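PDB 4WUI: N-(5'-phosphoribosyl)anthranilate isomerase from Jonesia denitrificans, which probably catalyses the isomerisation of N-(5-phospho-beta-D-ribosyl)anthranilate to 1-(2-carboxyphenylamino)-1-deoxy-D-ribulose 5-phosphate, the third step of tryptophan synthesis from chorismate. Local coordinates for residues 81-86 with 102-107; 25-30 with 57-62; 121-126 with 149-154. One frame throughout, in Å; residues are numbered along the deposited sequence. Where two conformers were deposited one is given.

Interaction 1 of 3, residues 81-86 with 102-107; sequences VLQLHG and RVWRAT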
loop_
_atom_site.group_PDB
_atom_site.type_symbol
_atom_site.label_atom_id
_atom_site.label_comp_id
_atom_site.label_asym_id
_atom_site.label_seq_id
_atom_site.Cartn_x
_atom_site.Cartn_y
_atom_site.Cartn_z
ATOM N N VAL A 81 7.614 -5.577 -6.308
ATOM C CA VAL A 81 7.562 -5.752 -4.857
ATOM C C VAL A 81 6.523 -6.818 -4.497
ATOM O O VAL A 81 5.456 -6.864 -5.105
ATOM C CB VAL A 81 7.150 -4.435 -4.166
ATOM C CG1 VAL A 81 6.979 -4.587 -2.675
ATOM C CG2 VAL A 81 8.103 -3.298 -4.481
ATOM N N LEU A 82 6.852 -7.631 -3.497
ATOM C CA LEU A 82 5.906 -8.544 -2.854
ATOM C C LEU A 82 5.519 -7.993 -1.496
ATOM O O LEU A 82 6.386 -7.852 -0.625
ATOM C CB LEU A 82 6.543 -9.928 -2.722
ATOM C CG LEU A 82 5.720 -10.978 -1.973
ATOM C CD1 LEU A 82 4.385 -11.249 -2.643
ATOM C CD2 LEU A 82 6.506 -12.275 -1.851
ATOM N N GLN A 83 4.233 -7.663 -1.298
ATOM C CA GLN A 83 3.714 -7.148 -0.052
ATOM C C GLN A 83 2.896 -8.235 0.654
ATOM O O GLN A 83 1.929 -8.759 0.085
ATOM C CB GLN A 83 2.841 -5.896 -0.272
ATOM C CG GLN A 83 2.222 -5.357 0.981
ATOM C CD GLN A 83 1.297 -4.193 0.739
ATOM O OE1 GLN A 83 1.606 -3.295 -0.042
ATOM N NE2 GLN A 83 0.153 -4.194 1.406
ATOM N N LEU A 84 3.279 -8.550 1.892
ATOM C CA LEU A 84 2.677 -9.600 2.686
ATOM C C LEU A 84 1.781 -8.982 3.749
ATOM O O LEU A 84 2.219 -8.171 4.567
ATOM C CB LEU A 84 3.783 -10.408 3.377
ATOM C CG LEU A 84 4.793 -11.036 2.442
ATOM C CD1 LEU A 84 5.912 -11.704 3.233
ATOM C CD2 LEU A 84 4.140 -11.988 1.476
ATOM N N HIS A 85 0.521 -9.398 3.765
ATOM C CA HIS A 85 -0.381 -8.932 4.798
ATOM C C HIS A 85 -0.025 -9.532 6.168
ATOM O O HIS A 85 0.852 -10.397 6.301
ATOM C CB HIS A 85 -1.792 -9.295 4.415
ATOM C CG HIS A 85 -2.838 -8.395 4.990
ATOM N ND1 HIS A 85 -3.830 -8.842 5.842
ATOM C CD2 HIS A 85 -3.089 -7.078 4.781
ATOM C CE1 HIS A 85 -4.637 -7.837 6.147
ATOM N NE2 HIS A 85 -4.204 -6.753 5.520
ATOM N N GLY A 86 -0.713 -9.077 7.203
ATOM C CA GLY A 86 -0.333 -9.397 8.566
ATOM C C GLY A 86 -0.540 -10.841 9.003
ATOM O O GLY A 86 -0.003 -11.240 10.050
ATOM N N ARG A 102 12.531 -7.384 -3.140
ATOM C CA ARG A 102 11.801 -6.310 -2.453
ATOM C C ARG A 102 10.565 -6.883 -1.806
ATOM O O ARG A 102 9.630 -7.266 -2.493
ATOM C CB ARG A 102 11.423 -5.199 -3.427
ATOM C CG ARG A 102 12.584 -4.618 -4.221
ATOM C CD ARG A 102 12.164 -3.464 -5.106
ATOM N NE ARG A 102 11.754 -2.336 -4.300
ATOM C CZ ARG A 102 11.129 -1.283 -4.789
ATOM N NH1 ARG A 102 10.903 -1.163 -6.095
ATOM N NH2 ARG A 102 10.702 -0.338 -3.976
ATOM N N VAL A 103 10.601 -6.994 -0.475
ATOM C CA VAL A 103 9.501 -7.542 0.321
ATOM C C VAL A 103 9.033 -6.504 1.317
ATOM O O VAL A 103 9.853 -5.892 2.014
ATOM C CB VAL A 103 9.899 -8.860 1.008
ATOM C CG1 VAL A 103 8.797 -9.361 1.933
ATOM C CG2 VAL A 103 10.280 -9.909 -0.051
ATOM N N TRP A 104 7.726 -6.284 1.370
ATOM C CA TRP A 104 7.101 -5.373 2.322
ATOM C C TRP A 104 6.298 -6.192 3.328
ATOM O O TRP A 104 5.615 -7.135 2.961
ATOM C CB TRP A 104 6.220 -4.352 1.626
ATOM C CG TRP A 104 6.933 -3.401 0.726
ATOM C CD1 TRP A 104 8.259 -3.306 0.486
ATOM C CD2 TRP A 104 6.319 -2.362 -0.020
ATOM N NE1 TRP A 104 8.519 -2.288 -0.381
ATOM C CE2 TRP A 104 7.342 -1.676 -0.703
ATOM C CE3 TRP A 104 4.995 -1.968 -0.196
ATOM C CZ2 TRP A 104 7.075 -0.623 -1.578
ATOM C CZ3 TRP A 104 4.747 -0.910 -1.047
ATOM C CH2 TRP A 104 5.764 -0.265 -1.737
ATOM N N ARG A 105 6.422 -5.805 4.593
ATOM C CA ARG A 105 5.743 -6.392 5.732
ATOM C C ARG A 105 4.569 -5.440 6.075
ATOM O O ARG A 105 4.772 -4.290 6.363
ATOM C CB ARG A 105 6.761 -6.594 6.928
ATOM C CG ARG A 105 6.159 -7.163 8.206
ATOM C CD ARG A 105 7.171 -7.674 9.191
ATOM N NE ARG A 105 8.034 -6.652 9.758
ATOM C CZ ARG A 105 7.864 -6.046 10.927
ATOM N NH1 ARG A 105 6.795 -6.244 11.657
ATOM N NH2 ARG A 105 8.756 -5.159 11.311
ATOM N N ALA A 106 3.327 -5.869 5.978
ATOM C CA ALA A 106 2.196 -5.098 6.436
ATOM C C ALA A 106 1.726 -5.601 7.806
ATOM O O ALA A 106 1.782 -6.802 8.087
ATOM C CB ALA A 106 1.036 -5.157 5.420
ATOM N N THR A 107 1.276 -4.677 8.662
ATOM C CA THR A 107 0.736 -5.017 9.967
ATOM C C THR A 107 -0.222 -3.942 10.427
ATOM O O THR A 107 -0.424 -2.932 9.772
ATOM C CB THR A 107 1.850 -5.173 11.015
ATOM O OG1 THR A 107 1.316 -5.748 12.217
ATOM C CG2 THR A 107 2.546 -3.855 11.317
HETATM O O HOH W 1 3.482 -8.972 6.975
#
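L82, Q83 and L84 pair in parallel with V103, W104 and R105, the strand axes 4.7 Å apart and inclined by 19°, through a ladder in which L82 N bonds to R102 O, W104 N to L82 O, L84 N to W104 O and A106 N to L84 O. V81 meets two flat groups of the other segment. Its CG1, anti to the backbone N (chi1 176°), lies over the face of the W104 indole, 3.4 Å from the centroid of the five-membered ring and almost on its normal, a CH-pi contact. Its CG2 instead sits over the centre of the R102 guanidinium, 3.6 Å from R102 CZ. At the edge of the same indole, near its plane, Q83 OE1 comes within 3.6 Å of W104 CE3; the Q83 amide lies 21° from the ring plane, and its OE1 is also hydrogen-bonded to K7. On the other side of the sheet, L84 CD1 rests 3.9 Å from V103 CG1 beneath helix 90-99, which links the two strands as a beta-alpha-beta unit of the TIM barrel. A water bridges L84 O and A106 O, and A106 CB presses to 3.3 Å from L84 O. An alanine in place of W104 would probably leave V81 CG1 without its aromatic face and E123 without one of its donors. E123 OE2 takes both W104 NE1 and R102 NH2, and D57 takes R102 NH1, so the indole and guanidinium that receive the valine methyls are probably held in place by these carboxylates.

Interaction 2 of 3, residues 25-30 with 57-62; sequences VDAIGF and DTVLVV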
loop_
_atom_site.group_PDB
_atom_site.type_symbol
_atom_site.label_atom_id
_atom_site.label_comp_id
_atom_site.label_asym_id
_atom_site.label_seq_id
_atom_site.Cartn_x
_atom_site.Cartn_y
_atom_site.Cartn_z
ATOM N N VAL A 25 1.635 8.775 -9.182
ATOM C CA VAL A 25 1.831 8.010 -7.955
ATOM C C VAL A 25 3.162 7.270 -8.008
ATOM O O VAL A 25 3.778 7.088 -9.051
ATOM C CB VAL A 25 0.679 7.031 -7.669
ATOM C CG1 VAL A 25 -0.684 7.747 -7.609
ATOM C CG2 VAL A 25 0.690 5.859 -8.651
ATOM N N ASP A 26 3.583 6.782 -6.847
ATOM C CA ASP A 26 4.824 6.036 -6.742
ATOM C C ASP A 26 4.684 4.540 -6.834
ATOM O O ASP A 26 5.650 3.849 -7.200
ATOM C CB ASP A 26 5.539 6.415 -5.456
ATOM C CG ASP A 26 5.796 7.889 -5.410
ATOM O OD1 ASP A 26 6.480 8.406 -6.291
ATOM O OD2 ASP A 26 5.258 8.552 -4.512
ATOM N N ALA A 27 3.500 4.012 -6.504
ATOM C CA ALA A 27 3.283 2.558 -6.506
ATOM C C ALA A 27 1.831 2.256 -6.772
ATOM O O ALA A 27 0.933 3.032 -6.395
ATOM C CB ALA A 27 3.707 1.916 -5.185
ATOM N N ILE A 28 1.616 1.095 -7.377
ATOM C CA ILE A 28 0.289 0.525 -7.607
ATOM C C ILE A 28 0.297 -0.890 -7.068
ATOM O O ILE A 28 1.196 -1.686 -7.406
ATOM C CB ILE A 28 -0.080 0.491 -9.115
ATOM C CG1 ILE A 28 -0.325 1.897 -9.633
ATOM C CG2 ILE A 28 -1.283 -0.420 -9.345
ATOM C CD1 ILE A 28 -0.419 2.003 -11.183
ATOM N N GLY A 29 -0.690 -1.218 -6.233
ATOM C CA GLY A 29 -0.888 -2.569 -5.752
ATOM C C GLY A 29 -1.954 -3.339 -6.508
ATOM O O GLY A 29 -3.013 -2.821 -6.806
ATOM N N PHE A 30 -1.638 -4.598 -6.772
ATOM C CA PHE A 30 -2.537 -5.581 -7.383
ATOM C C PHE A 30 -2.751 -6.675 -6.351
ATOM O O PHE A 30 -1.789 -7.342 -5.937
ATOM C CB PHE A 30 -1.915 -6.148 -8.660
ATOM C CG PHE A 30 -1.661 -5.105 -9.716
ATOM C CD1 PHE A 30 -2.707 -4.340 -10.239
ATOM C CD2 PHE A 30 -0.386 -4.875 -10.212
ATOM C CE1 PHE A 30 -2.458 -3.375 -11.212
ATOM C CE2 PHE A 30 -0.168 -3.892 -11.186
ATOM C CZ PHE A 30 -1.203 -3.161 -11.675
ATOM N N ASP A 57 6.376 1.671 -8.971
ATOM C CA ASP A 57 6.618 0.353 -8.439
ATOM C C ASP A 57 5.317 -0.452 -8.453
ATOM O O ASP A 57 4.318 -0.027 -7.881
ATOM C CB ASP A 57 7.117 0.472 -6.978
ATOM C CG ASP A 57 8.506 1.042 -6.833
ATOM O OD1 ASP A 57 9.329 0.834 -7.729
ATOM O OD2 ASP A 57 8.789 1.658 -5.780
ATOM N N THR A 58 5.342 -1.611 -9.088
ATOM C CA THR A 58 4.208 -2.513 -9.038
ATOM C C THR A 58 4.369 -3.466 -7.854
ATOM O O THR A 58 5.456 -3.973 -7.583
ATOM C CB THR A 58 4.084 -3.278 -10.356
ATOM O OG1 THR A 58 5.293 -3.996 -10.596
ATOM C CG2 THR A 58 3.747 -2.359 -11.517
ATOM N N VAL A 59 3.261 -3.712 -7.160
ATOM C CA VAL A 59 3.273 -4.449 -5.920
ATOM C C VAL A 59 2.226 -5.544 -5.976
ATOM O O VAL A 59 1.042 -5.269 -6.175
ATOM C CB VAL A 59 2.986 -3.511 -4.718
ATOM C CG1 VAL A 59 3.130 -4.277 -3.411
ATOM C CG2 VAL A 59 3.879 -2.274 -4.744
ATOM N N LEU A 60 2.652 -6.789 -5.785
ATOM C CA LEU A 60 1.741 -7.915 -5.600
ATOM C C LEU A 60 1.407 -7.986 -4.127
ATOM O O LEU A 60 2.304 -8.119 -3.289
ATOM C CB LEU A 60 2.386 -9.221 -6.057
ATOM C CG LEU A 60 1.581 -10.473 -5.764
ATOM C CD1 LEU A 60 0.271 -10.472 -6.571
ATOM C CD2 LEU A 60 2.364 -11.716 -6.075
ATOM N N VAL A 61 0.112 -7.904 -3.807
ATOM C CA VAL A 61 -0.346 -7.896 -2.425
ATOM C C VAL A 61 -1.066 -9.202 -2.128
ATOM O O VAL A 61 -2.073 -9.504 -2.767
ATOM C CB VAL A 61 -1.282 -6.687 -2.174
ATOM C CG1 VAL A 61 -1.758 -6.667 -0.763
ATOM C CG2 VAL A 61 -0.606 -5.381 -2.552
ATOM N N VAL A 62 -0.534 -9.997 -1.198
ATOM C CA VAL A 62 -1.107 -11.281 -0.838
ATOM C C VAL A 62 -1.454 -11.332 0.644
ATOM O O VAL A 62 -0.942 -10.562 1.463
ATOM C CB VAL A 62 -0.159 -12.454 -1.200
ATOM C CG1 VAL A 62 -0.029 -12.582 -2.702
ATOM C CG2 VAL A 62 1.221 -12.258 -0.558
#
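V59 O accepts a nearly straight hydrogen bond from F30 N, at 2.8 Å with an N-H...O angle of 173°, and is also met by G29 CA at 3.3 Å in a CA-H...O contact. D57 O is gripped in the same way, by I28 N and by A27 CA, which comes to 3.1 Å. The bonds from D57 N to D26 O, V59 N to I28 O and V61 N to F30 O complete the parallel ladder. F30 CG stands beside the backbone N, anti to the carbonyl carbon (chi1 -61°), and from there the edge of the ring meets T58 CG2, 4.2 Å from F30 CE2, while I28 CG2 of its own strand lies over one face. F30, T58 and L60 touch helix 42-50. On the reverse side, A27 CB touches V59 CG2 at 4.2 Å, and G29 leaves V61 close to the backbone: a CB there would lie only 3.4 Å from V61 CG2. At the strand start, the D57 carboxylate turns to Y5 and R102. Strand 27-32, helix 42-50 and strand 57-62 form a beta-alpha-beta unit within the closed (beta-alpha)8 barrel of the TrpF family.

Interaction 3 of 3, residues 121-126 with 149-154; sequences GEELLL and TGRWLL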
loop_
_atom_site.group_PDB
_atom_site.type_symbol
_atom_site.label_atom_id
_atom_site.label_comp_id
_atom_site.label_asym_id
_atom_site.label_seq_id
_atom_site.Cartn_x
_atom_site.Cartn_y
_atom_site.Cartn_z
ATOM N N GLY A 121 13.833 -8.752 7.506
ATOM C CA GLY A 121 14.344 -8.670 6.152
ATOM C C GLY A 121 13.556 -7.789 5.196
ATOM O O GLY A 121 13.973 -7.588 4.061
ATOM N N GLU A 122 12.428 -7.259 5.634
ATOM C CA GLU A 122 11.618 -6.425 4.752
ATOM C C GLU A 122 12.314 -5.095 4.455
ATOM O O GLU A 122 13.062 -4.542 5.258
ATOM C CB GLU A 122 10.257 -6.191 5.356
ATOM C CG GLU A 122 10.219 -5.263 6.528
ATOM C CD GLU A 122 10.569 -5.870 7.878
ATOM O OE1 GLU A 122 10.987 -7.043 8.007
ATOM O OE2 GLU A 122 10.414 -5.115 8.878
ATOM N N GLU A 123 12.017 -4.572 3.276
ATOM C CA GLU A 123 12.441 -3.273 2.822
ATOM C C GLU A 123 11.672 -2.130 3.484
ATOM O O GLU A 123 12.186 -1.024 3.654
ATOM C CB GLU A 123 12.132 -3.238 1.294
ATOM C CG GLU A 123 12.420 -1.960 0.596
ATOM C CD GLU A 123 12.068 -2.115 -0.868
ATOM O OE1 GLU A 123 12.841 -2.756 -1.584
ATOM O OE2 GLU A 123 11.047 -1.575 -1.324
ATOM N N LEU A 124 10.407 -2.392 3.783
ATOM C CA LEU A 124 9.459 -1.373 4.191
ATOM C C LEU A 124 8.375 -2.048 5.010
ATOM O O LEU A 124 8.028 -3.210 4.762
ATOM C CB LEU A 124 8.907 -0.714 2.929
ATOM C CG LEU A 124 7.776 0.300 3.104
ATOM C CD1 LEU A 124 7.856 1.352 2.022
ATOM C CD2 LEU A 124 6.393 -0.362 3.110
ATOM N N LEU A 125 7.841 -1.307 5.971
ATOM C CA LEU A 125 6.731 -1.720 6.804
ATOM C C LEU A 125 5.492 -0.861 6.498
ATOM O O LEU A 125 5.592 0.367 6.475
ATOM C CB LEU A 125 7.136 -1.508 8.259
ATOM C CG LEU A 125 6.208 -1.924 9.360
ATOM C CD1 LEU A 125 5.924 -3.387 9.314
ATOM C CD2 LEU A 125 6.857 -1.576 10.695
ATOM N N LEU A 126 4.355 -1.504 6.261
ATOM C CA LEU A 126 3.104 -0.801 6.069
ATOM C C LEU A 126 2.340 -0.969 7.386
ATOM O O LEU A 126 2.100 -2.105 7.828
ATOM C CB LEU A 126 2.388 -1.354 4.849
ATOM C CG LEU A 126 1.077 -0.662 4.523
ATOM C CD1 LEU A 126 0.790 -0.849 3.055
ATOM C CD2 LEU A 126 -0.037 -1.264 5.329
ATOM N N THR A 149 11.204 4.521 12.637
ATOM C CA THR A 149 12.283 5.382 12.186
ATOM C C THR A 149 12.740 5.091 10.752
ATOM O O THR A 149 13.420 5.943 10.151
ATOM C CB THR A 149 13.505 5.297 13.122
ATOM O OG1 THR A 149 13.997 3.952 13.127
ATOM C CG2 THR A 149 13.124 5.713 14.557
ATOM N N GLY A 150 12.388 3.917 10.224
ATOM C CA GLY A 150 12.801 3.513 8.885
ATOM C C GLY A 150 11.752 3.818 7.810
ATOM O O GLY A 150 10.904 4.707 7.949
ATOM N N ARG A 151 11.801 3.061 6.727
ATOM C CA ARG A 151 10.915 3.258 5.580
ATOM C C ARG A 151 9.569 2.596 5.866
ATOM O O ARG A 151 9.502 1.395 6.100
ATOM C CB ARG A 151 11.564 2.648 4.330
ATOM C CG ARG A 151 12.943 3.257 4.020
ATOM C CD ARG A 151 13.623 2.718 2.760
ATOM N NE ARG A 151 13.993 1.322 2.912
ATOM C CZ ARG A 151 15.002 0.740 2.287
ATOM N NH1 ARG A 151 15.747 1.394 1.417
ATOM N NH2 ARG A 151 15.259 -0.518 2.575
ATOM N N TRP A 152 8.506 3.392 5.862
ATOM C CA TRP A 152 7.186 2.876 6.200
ATOM C C TRP A 152 6.103 3.617 5.463
ATOM O O TRP A 152 6.270 4.768 5.068
ATOM C CB TRP A 152 6.929 2.930 7.724
ATOM C CG TRP A 152 6.750 4.286 8.328
ATOM C CD1 TRP A 152 7.683 5.247 8.530
ATOM C CD2 TRP A 152 5.521 4.807 8.862
ATOM N NE1 TRP A 152 7.129 6.343 9.124
ATOM C CE2 TRP A 152 5.803 6.086 9.366
ATOM C CE3 TRP A 152 4.210 4.301 8.984
ATOM C CZ2 TRP A 152 4.858 6.843 10.046
ATOM C CZ3 TRP A 152 3.279 5.056 9.632
ATOM C CH2 TRP A 152 3.590 6.318 10.144
ATOM N N LEU A 153 4.968 2.943 5.295
ATOM C CA LEU A 153 3.749 3.576 4.773
ATOM C C LEU A 153 2.679 3.557 5.825
ATOM O O LEU A 153 2.438 2.532 6.465
ATOM C CB LEU A 153 3.210 2.874 3.517
ATOM C CG LEU A 153 4.174 2.735 2.340
ATOM C CD1 LEU A 153 3.497 1.989 1.188
ATOM C CD2 LEU A 153 4.739 4.060 1.874
ATOM N N LEU A 154 2.005 4.691 5.975
ATOM C CA LEU A 154 0.821 4.805 6.797
ATOM C C LEU A 154 -0.400 4.421 5.973
ATOM O O LEU A 154 -0.606 4.925 4.880
ATOM C CB LEU A 154 0.669 6.266 7.247
ATOM C CG LEU A 154 -0.585 6.625 8.021
ATOM C CD1 LEU A 154 -0.632 5.941 9.372
ATOM C CD2 LEU A 154 -0.725 8.153 8.160
HETATM O O HOH W 2 14.467 -1.413 5.271
#
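R151 NE donates to E123 O at 3.1 Å, and R151 NH2 adds a weak bond to the same oxygen at 3.3 Å. The carbonyl oxygen lies 24° out of the guanidinium plane, so the fork is tilted. A water bridges the two groups, donating to E123 O at 2.8 Å and accepting from R151 NH2. E123 CG lies over one face of the guanidinium, 3.7 Å from R151 NH2, but the E123 carboxylate turns away to W104 and R102, its OE1 5.3 Å from R151 NH2. Further in, strands 124-128 and 152-155, neighbours in the closed parallel barrel, are joined by bonds from L125 N to R151 O and from L153 N to L125 O. W152 CB comes to 3.1 Å from L125 O; W152 CG lies between the backbone N and the carbonyl carbon (chi1 70°), and the indole leads away to P172 and W173. The side chains of L124 and L153 cross at about a right angle, both L124 methyls 3.9 Å from L153 CG, and L126 CG packs on L153 CB. The arginine is thus tied to a main-chain oxygen more than to a charge, and its attraction to the E123 carboxylate would probably be felt only at a distance.

All three contacts join consecutive strands of one closed parallel barrel, and all are largely buried. Interactions 1 and 2 each belong to a beta-alpha-beta unit, whereas no helix lies between the segments of interaction 3. Strands 57-62 and 81-84 share a seam of backbone bonds, as do strands 103-108 and 124-128. Side chains tie the contacts too: E123 of interaction 3 bonds W104 and R102 of interaction 1, and D57 of interaction 2 reaches R102. Interactions 2 and 3 do not touch, their nearest atoms about 6 Å apart. Chemistry differs accordingly: mainly backbone bonds and apolar side chains, including a phenylalanine ring, in interaction 2, an indole and a guanidinium in interaction 1, and a water-bridged, exposed arginine in interaction 3.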